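Adenine Deaminase (PDB 2ICS) belongs to the zinc-dependent amidohydrolases and deacetylates acetyl-(R)-mandelate, though with very low efficiency in vitro. Local coordinates at residues Asp4-Gly12 / Ile36-Glu47; Asp330-Lys341 / Ala353-Ile364. All coordinates share one frame; numbering follows the deposited sequence.

Interaction 1 of 2, residues Asp4-Gly12 / Ile36-Glu47; sequences DYDLLIKNG and ISGSAKETIHLE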
loop_
_atom_site.group_PDB
_atom_site.type_symbol
_atom_site.label_atom_id
_atom_site.label_comp_id
_atom_site.label_asym_id
_atom_site.label_seq_id
_atom_site.Cartn_x
_atom_site.Cartn_y
_atom_site.Cartn_z
ATOM N N ASP A 4 20.880 9.103 27.207
ATOM C CA ASP A 4 19.738 8.193 27.514
ATOM C C ASP A 4 18.729 8.100 26.377
ATOM O O ASP A 4 18.312 9.107 25.807
ATOM C CB ASP A 4 19.011 8.645 28.787
ATOM C CG ASP A 4 19.378 7.808 30.005
ATOM O OD1 ASP A 4 19.145 6.579 29.976
ATOM O OD2 ASP A 4 19.895 8.379 30.992
ATOM N N TYR A 5 18.350 6.867 26.063
ATOM C CA TYR A 5 17.372 6.570 25.026
ATOM C C TYR A 5 16.580 5.397 25.578
ATOM O O TYR A 5 16.959 4.818 26.598
ATOM C CB TYR A 5 18.052 6.129 23.725
ATOM C CG TYR A 5 18.945 7.158 23.069
ATOM C CD1 TYR A 5 18.439 8.390 22.650
ATOM C CD2 TYR A 5 20.293 6.885 22.833
ATOM C CE1 TYR A 5 19.256 9.325 22.009
ATOM C CE2 TYR A 5 21.117 7.809 22.195
ATOM C CZ TYR A 5 20.595 9.026 21.785
ATOM O OH TYR A 5 21.412 9.941 21.152
ATOM N N ASP A 6 15.485 5.048 24.916
ATOM C CA ASP A 6 14.683 3.912 25.349
ATOM C C ASP A 6 15.162 2.682 24.590
ATOM O O ASP A 6 15.308 1.604 25.161
ATOM C CB ASP A 6 13.195 4.148 25.062
ATOM C CG ASP A 6 12.627 5.322 25.842
ATOM O OD1 ASP A 6 12.786 5.348 27.081
ATOM O OD2 ASP A 6 12.018 6.216 25.218
ATOM N N LEU A 7 15.416 2.856 23.298
ATOM C CA LEU A 7 15.867 1.753 22.467
ATOM C C LEU A 7 16.986 2.177 21.537
ATOM O O LEU A 7 16.995 3.291 21.016
ATOM C CB LEU A 7 14.705 1.201 21.643
ATOM C CG LEU A 7 15.022 -0.043 20.804
ATOM C CD1 LEU A 7 15.428 -1.186 21.721
ATOM C CD2 LEU A 7 13.801 -0.437 19.978
ATOM N N LEU A 8 17.930 1.272 21.327
ATOM C CA LEU A 8 19.062 1.543 20.465
ATOM C C LEU A 8 19.310 0.316 19.598
ATOM O O LEU A 8 19.383 -0.803 20.102
ATOM C CB LEU A 8 20.290 1.860 21.318
ATOM C CG LEU A 8 21.521 2.422 20.613
ATOM C CD1 LEU A 8 21.147 3.684 19.841
ATOM C CD2 LEU A 8 22.597 2.721 21.661
ATOM N N ILE A 9 19.428 0.532 18.293
ATOM C CA ILE A 9 19.649 -0.553 17.345
ATOM C C ILE A 9 21.009 -0.357 16.685
ATOM O O ILE A 9 21.250 0.658 16.029
ATOM C CB ILE A 9 18.528 -0.559 16.289
ATOM C CG1 ILE A 9 17.171 -0.632 16.998
ATOM C CG2 ILE A 9 18.685 -1.736 15.354
ATOM C CD1 ILE A 9 16.011 -0.205 16.139
ATOM N N LYS A 10 21.893 -1.334 16.860
ATOM C CA LYS A 10 23.248 -1.247 16.329
ATOM C C LYS A 10 23.575 -2.274 15.250
ATOM O O LYS A 10 22.888 -3.287 15.102
ATOM C CB LYS A 10 24.255 -1.418 17.470
ATOM C CG LYS A 10 23.809 -0.820 18.793
ATOM C CD LYS A 10 24.372 0.568 19.028
ATOM C CE LYS A 10 25.875 0.521 19.280
ATOM N NZ LYS A 10 26.403 1.870 19.636
ATOM N N ASN A 11 24.644 -1.986 14.510
ATOM C CA ASN A 11 25.158 -2.851 13.454
ATOM C C ASN A 11 24.250 -3.020 12.240
ATOM O O ASN A 11 24.385 -3.974 11.477
ATOM C CB ASN A 11 25.507 -4.222 14.041
ATOM C CG ASN A 11 26.804 -4.771 13.488
ATOM O OD1 ASN A 11 27.800 -4.050 13.393
ATOM N ND2 ASN A 11 26.808 -6.048 13.129
ATOM N N GLY A 12 23.334 -2.082 12.052
ATOM C CA GLY A 12 22.441 -2.167 10.916
ATOM C C GLY A 12 23.054 -1.607 9.645
ATOM O O GLY A 12 24.113 -0.979 9.664
ATOM N N ILE A 36 26.199 5.271 16.976
ATOM C CA ILE A 36 25.589 6.031 18.058
ATOM C C ILE A 36 26.065 5.494 19.400
ATOM O O ILE A 36 25.728 4.376 19.789
ATOM C CB ILE A 36 24.049 5.942 18.029
ATOM C CG1 ILE A 36 23.516 6.496 16.704
ATOM C CG2 ILE A 36 23.467 6.716 19.211
ATOM C CD1 ILE A 36 22.012 6.458 16.586
ATOM N N SER A 37 26.856 6.292 20.103
ATOM C CA SER A 37 27.357 5.886 21.405
ATOM C C SER A 37 26.497 6.541 22.474
ATOM O O SER A 37 26.608 7.744 22.727
ATOM C CB SER A 37 28.815 6.311 21.572
ATOM O OG SER A 37 29.330 5.852 22.806
ATOM N N GLY A 38 25.626 5.749 23.087
ATOM C CA GLY A 38 24.757 6.278 24.118
ATOM C C GLY A 38 24.138 5.188 24.964
ATOM O O GLY A 38 24.268 3.998 24.665
ATOM N N SER A 39 23.460 5.601 26.029
ATOM C CA SER A 39 22.807 4.670 26.937
ATOM C C SER A 39 21.332 4.496 26.580
ATOM O O SER A 39 20.690 5.419 26.080
ATOM C CB SER A 39 22.944 5.176 28.377
ATOM O OG SER A 39 22.623 6.557 28.466
ATOM N N ALA A 40 20.800 3.304 26.836
ATOM C CA ALA A 40 19.404 3.024 26.542
ATOM C C ALA A 40 18.897 1.825 27.334
ATOM O O ALA A 40 19.660 0.913 27.655
ATOM C CB ALA A 40 19.223 2.782 25.050
ATOM N N LYS A 41 17.603 1.840 27.645
ATOM C CA LYS A 41 16.964 0.762 28.395
ATOM C C LYS A 41 17.330 -0.584 27.794
ATOM O O LYS A 41 17.725 -1.510 28.503
ATOM C CB LYS A 41 15.442 0.932 28.373
ATOM C CG LYS A 41 14.936 2.178 29.085
ATOM C CD LYS A 41 15.150 2.095 30.593
ATOM C CE LYS A 41 14.260 1.039 31.247
ATOM N NZ LYS A 41 14.562 -0.356 30.804
ATOM N N GLU A 42 17.185 -0.693 26.479
ATOM C CA GLU A 42 17.514 -1.924 25.785
ATOM C C GLU A 42 18.275 -1.584 24.511
ATOM O O GLU A 42 18.019 -0.558 23.875
ATOM C CB GLU A 42 16.245 -2.711 25.444
ATOM C CG GLU A 42 16.491 -4.205 25.279
ATOM C CD GLU A 42 15.256 -4.969 24.843
ATOM O OE1 GLU A 42 14.166 -4.708 25.397
ATOM O OE2 GLU A 42 15.376 -5.840 23.954
ATOM N N THR A 43 19.214 -2.447 24.149
ATOM C CA THR A 43 20.017 -2.246 22.953
ATOM C C THR A 43 20.020 -3.516 22.123
ATOM O O THR A 43 20.265 -4.602 22.642
ATOM C CB THR A 43 21.472 -1.876 23.313
ATOM O OG1 THR A 43 21.481 -0.640 24.037
ATOM C CG2 THR A 43 22.324 -1.728 22.051
ATOM N N ILE A 44 19.735 -3.378 20.835
ATOM C CA ILE A 44 19.715 -4.525 19.940
ATOM C C ILE A 44 20.983 -4.538 19.097
ATOM O O ILE A 44 21.377 -3.516 18.533
ATOM C CB ILE A 44 18.488 -4.486 19.004
ATOM C CG1 ILE A 44 17.201 -4.601 19.828
ATOM C CG2 ILE A 44 18.572 -5.617 17.983
ATOM C CD1 ILE A 44 15.932 -4.544 18.991
ATOM N N HIS A 45 21.622 -5.700 19.027
ATOM C CA HIS A 45 22.846 -5.859 18.256
ATOM C C HIS A 45 22.569 -6.796 17.091
ATOM O O HIS A 45 22.604 -8.014 17.237
ATOM C CB HIS A 45 23.955 -6.416 19.154
ATOM C CG HIS A 45 24.303 -5.516 20.299
ATOM N ND1 HIS A 45 25.067 -4.378 20.145
ATOM C CD2 HIS A 45 23.939 -5.549 21.602
ATOM C CE1 HIS A 45 25.159 -3.751 21.304
ATOM N NE2 HIS A 45 24.482 -4.440 22.206
ATOM N N LEU A 46 22.281 -6.213 15.934
ATOM C CA LEU A 46 21.978 -6.986 14.737
ATOM C C LEU A 46 23.183 -7.764 14.230
ATOM O O LEU A 46 24.327 -7.402 14.498
ATOM C CB LEU A 46 21.470 -6.049 13.634
ATOM C CG LEU A 46 20.235 -5.234 14.024
ATOM C CD1 LEU A 46 19.936 -4.201 12.961
ATOM C CD2 LEU A 46 19.057 -6.167 14.226
ATOM N N GLU A 47 22.915 -8.847 13.508
ATOM C CA GLU A 47 23.974 -9.664 12.935
ATOM C C GLU A 47 24.513 -8.931 11.720
ATOM O O GLU A 47 23.764 -8.253 11.021
ATOM C CB GLU A 47 23.429 -11.024 12.491
ATOM C CG GLU A 47 23.067 -11.963 13.626
ATOM C CD GLU A 47 24.237 -12.211 14.561
ATOM O OE1 GLU A 47 25.332 -12.570 14.072
ATOM O OE2 GLU A 47 24.058 -12.046 15.787
#

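Interaction 2 of 2, residues Asp330-Lys341 / Ala353-Ile364; sequences DLTIFTIQAEEK and AKEQIRPIKTII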
loop_
_atom_site.group_PDB
_atom_site.type_symbol
_atom_site.label_atom_id
_atom_site.label_comp_id
_atom_site.label_asym_id
_atom_site.label_seq_id
_atom_site.Cartn_x
_atom_site.Cartn_y
_atom_site.Cartn_z
ATOM N N ASP A 330 9.072 3.463 13.769
ATOM C CA ASP A 330 8.589 2.262 13.089
ATOM C C ASP A 330 9.726 1.835 12.174
ATOM O O ASP A 330 10.202 2.630 11.361
ATOM C CB ASP A 330 7.348 2.550 12.238
ATOM C CG ASP A 330 6.146 2.951 13.064
ATOM O OD1 ASP A 330 6.123 2.673 14.286
ATOM O OD2 ASP A 330 5.209 3.533 12.482
ATOM N N LEU A 331 10.167 0.591 12.310
ATOM C CA LEU A 331 11.262 0.085 11.493
ATOM C C LEU A 331 11.064 -1.369 11.128
ATOM O O LEU A 331 10.396 -2.117 11.834
ATOM C CB LEU A 331 12.599 0.199 12.235
ATOM C CG LEU A 331 13.147 1.559 12.668
ATOM C CD1 LEU A 331 12.368 2.092 13.866
ATOM C CD2 LEU A 331 14.610 1.390 13.037
ATOM N N THR A 332 11.658 -1.765 10.015
ATOM C CA THR A 332 11.589 -3.137 9.575
ATOM C C THR A 332 13.039 -3.567 9.425
ATOM O O THR A 332 13.844 -2.872 8.799
ATOM C CB THR A 332 10.844 -3.272 8.234
ATOM O OG1 THR A 332 9.508 -2.765 8.380
ATOM C CG2 THR A 332 10.780 -4.734 7.807
ATOM N N ILE A 333 13.367 -4.695 10.041
ATOM C CA ILE A 333 14.712 -5.247 10.016
ATOM C C ILE A 333 14.590 -6.547 9.237
ATOM O O ILE A 333 13.758 -7.404 9.558
ATOM C CB ILE A 333 15.204 -5.475 11.457
ATOM C CG1 ILE A 333 15.109 -4.147 12.226
ATOM C CG2 ILE A 333 16.632 -5.981 11.460
ATOM C CD1 ILE A 333 15.575 -4.212 13.665
ATOM N N PHE A 334 15.421 -6.693 8.211
ATOM C CA PHE A 334 15.325 -7.851 7.338
ATOM C C PHE A 334 16.628 -8.298 6.699
ATOM O O PHE A 334 17.675 -7.672 6.863
ATOM C CB PHE A 334 14.339 -7.508 6.225
ATOM C CG PHE A 334 14.725 -6.275 5.449
ATOM C CD1 PHE A 334 15.521 -6.372 4.309
ATOM C CD2 PHE A 334 14.348 -5.009 5.900
ATOM C CE1 PHE A 334 15.941 -5.224 3.629
ATOM C CE2 PHE A 334 14.764 -3.857 5.229
ATOM C CZ PHE A 334 15.561 -3.962 4.094
ATOM N N THR A 335 16.528 -9.386 5.940
ATOM C CA THR A 335 17.656 -9.946 5.217
ATOM C C THR A 335 17.226 -10.126 3.770
ATOM O O THR A 335 16.037 -10.204 3.471
ATOM C CB THR A 335 18.062 -11.347 5.741
ATOM O OG1 THR A 335 16.962 -12.250 5.577
ATOM C CG2 THR A 335 18.472 -11.293 7.207
ATOM N N ILE A 336 18.210 -10.185 2.880
ATOM C CA ILE A 336 17.976 -10.394 1.460
ATOM C C ILE A 336 18.931 -11.523 1.094
ATOM O O ILE A 336 20.139 -11.407 1.298
ATOM C CB ILE A 336 18.309 -9.132 0.635
ATOM C CG1 ILE A 336 17.354 -7.997 1.018
ATOM C CG2 ILE A 336 18.190 -9.433 -0.849
ATOM C CD1 ILE A 336 17.620 -6.698 0.291
ATOM N N GLN A 337 18.395 -12.617 0.568
ATOM C CA GLN A 337 19.236 -13.755 0.232
ATOM C C GLN A 337 19.000 -14.365 -1.142
ATOM O O GLN A 337 17.884 -14.366 -1.667
ATOM C CB GLN A 337 19.081 -14.827 1.313
ATOM C CG GLN A 337 19.633 -14.383 2.662
ATOM C CD GLN A 337 19.284 -15.329 3.791
ATOM O OE1 GLN A 337 19.758 -15.163 4.917
ATOM N NE2 GLN A 337 18.450 -16.325 3.504
ATOM N N ALA A 338 20.076 -14.882 -1.722
ATOM C CA ALA A 338 20.017 -15.506 -3.031
ATOM C C ALA A 338 19.455 -16.913 -2.889
ATOM O O ALA A 338 20.097 -17.800 -2.330
ATOM C CB ALA A 338 21.407 -15.549 -3.647
ATOM N N GLU A 339 18.240 -17.106 -3.385
ATOM C CA GLU A 339 17.585 -18.399 -3.325
ATOM C C GLU A 339 16.394 -18.376 -4.271
ATOM O O GLU A 339 15.535 -17.496 -4.184
ATOM C CB GLU A 339 17.123 -18.696 -1.896
ATOM C CG GLU A 339 16.666 -20.132 -1.687
ATOM C CD GLU A 339 16.465 -20.473 -0.222
ATOM O OE1 GLU A 339 17.407 -20.258 0.573
ATOM O OE2 GLU A 339 15.370 -20.962 0.135
ATOM N N GLU A 340 16.353 -19.337 -5.184
ATOM C CA GLU A 340 15.269 -19.401 -6.149
ATOM C C GLU A 340 13.916 -19.606 -5.487
ATOM O O GLU A 340 13.811 -20.228 -4.429
ATOM C CB GLU A 340 15.545 -20.501 -7.176
ATOM C CG GLU A 340 16.690 -20.140 -8.113
ATOM C CD GLU A 340 16.844 -21.105 -9.272
ATOM O OE1 GLU A 340 17.627 -20.792 -10.192
ATOM O OE2 GLU A 340 16.190 -22.171 -9.264
ATOM N N LYS A 341 12.884 -19.064 -6.124
ATOM C CA LYS A 341 11.519 -19.146 -5.621
ATOM C C LYS A 341 10.576 -18.893 -6.788
ATOM O O LYS A 341 10.830 -18.014 -7.616
ATOM C CB LYS A 341 11.313 -18.079 -4.544
ATOM C CG LYS A 341 9.924 -18.001 -3.939
ATOM C CD LYS A 341 9.858 -16.805 -2.994
ATOM C CE LYS A 341 8.514 -16.685 -2.300
ATOM N NZ LYS A 341 8.470 -15.485 -1.407
ATOM N N ALA A 353 12.195 -16.187 -9.140
ATOM C CA ALA A 353 12.965 -15.154 -8.457
ATOM C C ALA A 353 14.288 -15.725 -7.976
ATOM O O ALA A 353 14.365 -16.892 -7.592
ATOM C CB ALA A 353 12.181 -14.605 -7.276
ATOM N N LYS A 354 15.326 -14.898 -8.002
ATOM C CA LYS A 354 16.647 -15.320 -7.562
ATOM C C LYS A 354 16.964 -14.746 -6.185
ATOM O O LYS A 354 17.911 -15.183 -5.530
ATOM C CB LYS A 354 17.715 -14.846 -8.550
ATOM C CG LYS A 354 17.559 -15.369 -9.970
ATOM C CD LYS A 354 18.610 -14.744 -10.885
ATOM C CE LYS A 354 18.547 -15.322 -12.291
ATOM N NZ LYS A 354 18.811 -16.791 -12.294
ATOM N N GLU A 355 16.175 -13.766 -5.748
ATOM C CA GLU A 355 16.417 -13.141 -4.451
ATOM C C GLU A 355 15.146 -13.022 -3.606
ATOM O O GLU A 355 14.074 -12.678 -4.109
ATOM C CB GLU A 355 17.049 -11.761 -4.661
ATOM C CG GLU A 355 18.165 -11.759 -5.708
ATOM C CD GLU A 355 18.867 -10.418 -5.839
ATOM O OE1 GLU A 355 18.192 -9.398 -6.084
ATOM O OE2 GLU A 355 20.104 -10.383 -5.703
ATOM N N GLN A 356 15.282 -13.309 -2.315
ATOM C CA GLN A 356 14.164 -13.257 -1.383
ATOM C C GLN A 356 14.423 -12.277 -0.241
ATOM O O GLN A 356 15.516 -12.255 0.334
ATOM C CB GLN A 356 13.907 -14.649 -0.795
ATOM C CG GLN A 356 13.369 -15.677 -1.778
ATOM C CD GLN A 356 13.257 -17.064 -1.161
ATOM O OE1 GLN A 356 12.728 -17.223 -0.061
ATOM N NE2 GLN A 356 13.751 -18.074 -1.871
ATOM N N ILE A 357 13.417 -11.467 0.087
ATOM C CA ILE A 357 13.552 -10.514 1.179
ATOM C C ILE A 357 12.718 -11.047 2.344
ATOM O O ILE A 357 11.581 -11.481 2.150
ATOM C CB ILE A 357 13.092 -9.090 0.750
ATOM C CG1 ILE A 357 13.314 -8.106 1.900
ATOM C CG2 ILE A 357 11.632 -9.110 0.296
ATOM C CD1 ILE A 357 13.222 -6.643 1.487
ATOM N N ARG A 358 13.293 -11.034 3.547
ATOM C CA ARG A 358 12.607 -11.564 4.724
ATOM C C ARG A 358 12.772 -10.741 5.996
ATOM O O ARG A 358 13.884 -10.534 6.469
ATOM C CB ARG A 358 13.109 -12.981 5.024
ATOM C CG ARG A 358 13.048 -13.937 3.855
ATOM C CD ARG A 358 13.821 -15.205 4.158
ATOM N NE ARG A 358 13.852 -16.110 3.013
ATOM C CZ ARG A 358 14.501 -17.270 2.999
ATOM N NH1 ARG A 358 15.174 -17.668 4.073
ATOM N NH2 ARG A 358 14.470 -18.036 1.915
ATOM N N PRO A 359 11.659 -10.282 6.581
ATOM C CA PRO A 359 11.751 -9.494 7.813
ATOM C C PRO A 359 12.062 -10.430 8.981
ATOM O O PRO A 359 11.494 -11.515 9.067
ATOM C CB PRO A 359 10.360 -8.881 7.930
ATOM C CG PRO A 359 9.487 -9.954 7.362
ATOM C CD PRO A 359 10.260 -10.389 6.129
ATOM N N ILE A 360 12.968 -10.026 9.864
ATOM C CA ILE A 360 13.300 -10.864 11.006
ATOM C C ILE A 360 12.900 -10.173 12.301
ATOM O O ILE A 360 12.710 -10.823 13.326
ATOM C CB ILE A 360 14.805 -11.208 11.048
ATOM C CG1 ILE A 360 15.633 -9.933 11.173
ATOM C CG2 ILE A 360 15.195 -11.997 9.800
ATOM C CD1 ILE A 360 17.128 -10.199 11.308
ATOM N N LYS A 361 12.787 -8.852 12.247
ATOM C CA LYS A 361 12.372 -8.056 13.397
ATOM C C LYS A 361 11.551 -6.881 12.904
ATOM O O LYS A 361 11.835 -6.310 11.851
ATOM C CB LYS A 361 13.571 -7.532 14.188
ATOM C CG LYS A 361 14.146 -8.520 15.190
ATOM C CD LYS A 361 15.135 -7.842 16.128
ATOM C CE LYS A 361 15.587 -8.784 17.235
ATOM N NZ LYS A 361 16.246 -10.004 16.695
ATOM N N THR A 362 10.525 -6.525 13.664
ATOM C CA THR A 362 9.670 -5.416 13.293
ATOM C C THR A 362 9.431 -4.549 14.517
ATOM O O THR A 362 8.993 -5.031 15.560
ATOM C CB THR A 362 8.321 -5.921 12.734
ATOM O OG1 THR A 362 8.564 -6.810 11.633
ATOM C CG2 THR A 362 7.472 -4.756 12.252
ATOM N N ILE A 363 9.736 -3.265 14.388
ATOM C CA ILE A 363 9.558 -2.333 15.486
ATOM C C ILE A 363 8.414 -1.395 15.163
ATOM O O ILE A 363 8.354 -0.831 14.070
ATOM C CB ILE A 363 10.834 -1.505 15.724
ATOM C CG1 ILE A 363 12.007 -2.445 15.997
ATOM C CG2 ILE A 363 10.622 -0.548 16.893
ATOM C CD1 ILE A 363 13.314 -1.741 16.184
ATOM N N ILE A 364 7.512 -1.231 16.126
ATOM C CA ILE A 364 6.354 -0.376 15.955
ATOM C C ILE A 364 6.214 0.551 17.154
ATOM O O ILE A 364 6.085 0.091 18.289
ATOM C CB ILE A 364 5.065 -1.213 15.834
ATOM C CG1 ILE A 364 5.200 -2.213 14.682
ATOM C CG2 ILE A 364 3.868 -0.291 15.638
ATOM C CD1 ILE A 364 3.944 -3.048 14.417
#

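Interaction 1 of 2, residues Asp4-Gly12 / Ile36-Glu47
Strands 7-10 and 42-45 run parallel, their axes 4.7 Å apart at closest approach and 15° from alignment, with Leu-8 and Lys-10 bonded by backbone N and O into the 42-46 edge. In the middle of the ladder Ile-44 N lies 2.7 Å from Leu-8 O and Lys-10 N 2.8 Å from Ile-44 O. On the face carrying Leu-8 and Lys-10, the branched end of Leu-8 packs against the loop before the second strand: CD1 lies 3.9 Å from Ile-36 CG2, and the CB of Leu-8 rests on Ala-40 CB. The same Ile-36 methyl touches CE2 of the Tyr-5 ring. Strand 42-45 is one of the two outer strands of a small four-stranded mixed sheet, and 5-13 lies between it and 19-25; a classic beta bulge at Asp-6 and Leu-7, both opposite Ile-24, interrupts strand 5-13. Lys-10 passes CG beside Thr-43 CG2, then bends at chi2 (-97°) and chi3, which brings NZ to 2.6 Å from Ile-36 O, above the carbonyl plane. Glu-21 supplies the salt-bridge partner of that ammonium and also accepts from Ile-36 N. On the other face Ile-9 CG2 meets Leu-46 CD1 at 3.7 Å. Beyond the ladder, Asn-11 ND2 donates to Leu-46 O over 3.1 Å, again from above the carbonyl plane.

Interaction 2 of 2, residues Asp330-Lys341 / Ala353-Ile364
Gln-356 and Arg-358 meet Gln-337, Glu-339 and Lys-341 toward the hairpin-turn end of this antiparallel pair. Gln-356 NE2 donates to Glu-339 O at 3.0 Å; the acceptor lies in the amide plane, whereas the nitrogen stands well above the plane of the carbonyl. The amide carbon, CD, also rests against CD of the extended Lys-341 chain. Arg-358 runs straight from CG to NE (chi2 168°), which carries its guanidinium along the strand to Gln-356 OE1, 2.8 Å from NH2. The same NH2 makes a long salt bridge of 3.5 Å to Glu-339 OE2, at the edge of the guanidinium. Gln-337 NE2 lies over one face of that group, the amide and guanidinium planes 63° apart.

Further along, Phe-334 and Ile-357 meet on the other face: CD1 of the ring is 3.7 Å from Ile-357 CD1. The CB of Phe-334 lies close to Arg-358 O. Here the register slips by one in a classic beta bulge, Ile-360 and Lys-361 both facing Ile-333, whose O takes Ile-360 N at 2.8 Å and Lys-361 N at 3.2 Å. Within the bulge Ile-333 lies alongside the CB of Lys-361, and beyond it the CD1 of Ile-333 reaches Ile-363 CD1.

The two strands form a beta hairpin in a mixed sheet, 331-344 bonded to strand 51-61 and 350-364 to strand 367-370. Trp-56 meets the Phe-334 ring and Ile-357; from helix 286-296, Glu-291 holds Lys-341 NZ and Ile-357 N, and Arg-294 holds Glu-355.

From the N terminus, strand 5-13 leads through the hairpin strands 19-25 and 28-33 before 36-47 returns beside it, so interaction 1 closes a loop of 23 residues. The chain then enters strand 51-61, builds the domain holding the zinc ions and adenine, and emerges at 331, where interaction 2 closes a hairpin with 11 residues between its segments, six of them still strand. The two loops are in series, neither crossing nor enclosing the other. Their centres are 21 Å apart, yet the faces meet: Ile-9 and Leu-7 pack on Ile-363, Ile-9 also on Leu-331, and Leu-46 CD2 on Ile-333 CG2 at 3.7 Å. The N-terminal sheet is thereby packed against the sheet containing the C-terminal strands.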